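Local coordinates for protein Rho guanine nucleotide exchange factor 11 (Homo sapiens, PDB 5JHH) that probably activates Rho-family GTPases by promoting exchange of bound GDP for GTP through its paired RhoGEF (DH) and PH domains, at residues Lys355-Trp358 against Met359-Glu363. Numbering follows the deposited sequence.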
ATOM      1  N   LYS A 355     -19.439   4.472   3.115  1.00 38.92           N
ATOM      2  CA  LYS A 355     -20.334   4.625   4.219  1.00 37.27           C
ATOM      3  C   LYS A 355     -20.042   3.549   5.266  1.00 39.96           C
ATOM      4  O   LYS A 355     -19.954   3.875   6.450  1.00 31.75           O
ATOM      5  CB  LYS A 355     -21.768   4.599   3.738  1.00 40.55           C
ATOM      6  CG  LYS A 355     -22.806   4.781   4.840  1.00 41.31           C
ATOM      7  CD  LYS A 355     -23.476   3.454   5.106  1.00 40.94           C
ATOM      8  CE  LYS A 355     -23.799   3.298   6.573  1.00 44.42           C
ATOM      9  NZ  LYS A 355     -24.248   1.894   6.797  1.00 46.25           N
ATOM     10  N   ASN A 356     -19.855   2.293   4.842  1.00 36.69           N
ATOM     11  CA  ASN A 356     -19.360   1.295   5.760  1.00 37.87           C
ATOM     12  C   ASN A 356     -18.076   1.728   6.480  1.00 37.87           C
ATOM     13  O   ASN A 356     -17.964   1.571   7.680  1.00 33.91           O
ATOM     14  CB  ASN A 356     -19.130  -0.049   5.071  1.00 40.19           C
ATOM     15  CG  ASN A 356     -20.387  -0.606   4.414  1.00 41.46           C
ATOM     16  OD1 ASN A 356     -20.294  -1.462   3.533  1.00 43.50           O
ATOM     17  ND2 ASN A 356     -21.558  -0.141   4.835  1.00 39.03           N
ATOM     18  N   THR A 357     -17.110   2.260   5.754  1.00 35.48           N
ATOM     19  CA  THR A 357     -15.864   2.680   6.384  1.00 32.95           C
ATOM     20  C   THR A 357     -16.102   3.784   7.393  1.00 29.08           C
ATOM     21  O   THR A 357     -15.664   3.716   8.518  1.00 25.58           O
ATOM     22  CB  THR A 357     -14.868   3.202   5.337  1.00 30.27           C
ATOM     23  OG1 THR A 357     -14.545   2.119   4.468  1.00 30.74           O
ATOM     24  CG2 THR A 357     -13.613   3.718   5.999  1.00 27.07           C
ATOM     25  N   TRP A 358     -16.729   4.849   6.943  1.00 28.22           N
ATOM     26  CA  TRP A 358     -17.065   5.948   7.814  1.00 29.31           C
ATOM     27  C   TRP A 358     -17.815   5.511   9.107  1.00 31.74           C
ATOM     28  O   TRP A 358     -17.519   6.006  10.200  1.00 32.13           O
ATOM     29  CB  TRP A 358     -17.915   6.927   7.046  1.00 29.36           C
ATOM     30  CG  TRP A 358     -17.155   7.996   6.390  1.00 27.29           C
ATOM     31  CD1 TRP A 358     -16.947   8.152   5.059  1.00 27.50           C
ATOM     32  CD2 TRP A 358     -16.544   9.105   7.030  1.00 27.10           C
ATOM     33  NE1 TRP A 358     -16.224   9.305   4.828  1.00 26.10           N
ATOM     34  CE2 TRP A 358     -15.941   9.889   6.026  1.00 25.98           C
ATOM     35  CE3 TRP A 358     -16.427   9.505   8.362  1.00 29.48           C
ATOM     36  CZ2 TRP A 358     -15.259  11.043   6.305  1.00 30.85           C
ATOM     37  CZ3 TRP A 358     -15.749  10.640   8.640  1.00 28.67           C
ATOM     38  CH2 TRP A 358     -15.155  11.402   7.624  1.00 31.18           C
ATOM     39  N   MET A 359     -18.766   4.583   8.980  1.00 31.49           N
ATOM     40  CA  MET A 359     -19.503   4.108  10.130  1.00 36.28           C
ATOM     41  C   MET A 359     -18.667   3.243  11.062  1.00 38.83           C
ATOM     42  O   MET A 359     -18.741   3.385  12.282  1.00 37.64           O
ATOM     43  CB  MET A 359     -20.726   3.336   9.700  1.00 40.15           C
ATOM     44  CG  MET A 359     -21.957   4.219   9.614  1.00 50.45           C
ATOM     45  SD  MET A 359     -23.413   3.553  10.451  1.00 54.88           S
ATOM     46  CE  MET A 359     -23.330   1.811  10.072  1.00 59.11           C
ATOM     47  N   GLU A 360     -17.906   2.320  10.496  1.00 37.15           N
ATOM     48  CA  GLU A 360     -17.071   1.458  11.297  1.00 40.03           C
ATOM     49  C   GLU A 360     -16.171   2.352  12.141  1.00 35.99           C
ATOM     50  O   GLU A 360     -16.066   2.171  13.340  1.00 34.17           O
ATOM     51  CB  GLU A 360     -16.247   0.573  10.388  1.00 46.94           C
ATOM     52  CG  GLU A 360     -15.647  -0.656  11.033  1.00 60.15           C
ATOM     53  CD  GLU A 360     -14.959  -1.551   9.995  1.00 79.09           C
ATOM     54  OE1 GLU A 360     -15.402  -2.709   9.824  1.00 83.97           O
ATOM     55  OE2 GLU A 360     -13.999  -1.091   9.316  1.00 80.83           O
ATOM     56  N   LEU A 361     -15.589   3.379  11.531  1.00 27.69           N
ATOM     57  CA  LEU A 361     -14.633   4.165  12.247  1.00 31.83           C
ATOM     58  C   LEU A 361     -15.320   5.092  13.221  1.00 32.50           C
ATOM     59  O   LEU A 361     -14.825   5.309  14.309  1.00 31.70           O
ATOM     60  CB  LEU A 361     -13.714   4.922  11.299  1.00 34.10           C
ATOM     61  CG  LEU A 361     -12.817   4.031  10.420  1.00 34.00           C
ATOM     62  CD1 LEU A 361     -12.314   4.838   9.238  1.00 35.17           C
ATOM     63  CD2 LEU A 361     -11.650   3.477  11.233  1.00 32.17           C
ATOM     64  N   LEU A 362     -16.476   5.618  12.838  1.00 35.88           N
ATOM     65  CA  LEU A 362     -17.225   6.480  13.725  1.00 35.54           C
ATOM     66  C   LEU A 362     -17.665   5.737  14.959  1.00 34.13           C
ATOM     67  O   LEU A 362     -17.493   6.216  16.055  1.00 30.21           O
ATOM     68  CB  LEU A 362     -18.447   7.063  13.034  1.00 39.22           C
ATOM     69  CG  LEU A 362     -18.173   8.332  12.248  1.00 38.59           C
ATOM     70  CD1 LEU A 362     -19.295   8.618  11.260  1.00 41.07           C
ATOM     71  CD2 LEU A 362     -17.958   9.501  13.179  1.00 39.63           C
ATOM     72  N   GLU A 363     -18.217   4.554  14.793  1.00 36.44           N
ATOM     73  CA  GLU A 363     -18.650   3.800  15.954  1.00 37.59           C
ATOM     74  C   GLU A 363     -17.454   3.503  16.886  1.00 39.68           C
ATOM     75  O   GLU A 363     -17.557   3.678  18.105  1.00 42.12           O
ATOM     76  CB  GLU A 363     -19.356   2.512  15.513  1.00 40.27           C
ATOM     77  CG  GLU A 363     -20.726   2.732  14.860  1.00 46.68           C
ATOM     78  CD  GLU A 363     -21.326   1.453  14.258  1.00 52.65           C
ATOM     79  OE1 GLU A 363     -20.554   0.586  13.788  1.00 57.19           O
ATOM     80  OE2 GLU A 363     -22.569   1.311  14.253  1.00 52.71           O
TER
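M359 runs alongside the outer part of the K355 side chain, its last methylene and ammonium, one helical turn earlier, both side chains pointing the same way. Its CG lies 3.7 Å from CE of K355, and its terminal CE reaches to 3.4 Å from NZ of the same lysine. The lysine meets it because its chain leaves with CG anti to the backbone N (chi1 -179°) and then bends at chi2 and chi3, laying CE against the thioether; its ammonium is hydrogen-bonded to S323 on the neighbouring strand. Were M359 cut back to an alanine, the last methylene of K355 would probably lose its apolar flank and a gap would be likely to open over I321 and F331.

Two further i, i+4 pairs repeat the theme on other faces of the helix. CG2 of T357 packs beside CD1 of L361 at 3.7 Å, next to H256. On the buried side, CD1 of L362 approaches CE3 of W358 obliquely at 4.2 Å, while the indole meets the ring of H256 edge-to-face. Beneath these contacts run four successive backbone bonds, from M359 N to K355 O (2.9 Å) through L362 N to W358 O (2.9 Å).

The spacing is that of a regular alpha-helix, here the C-terminal helix that packs against the strands of the PH-domain fold, with W358 and L362 both resting on F331.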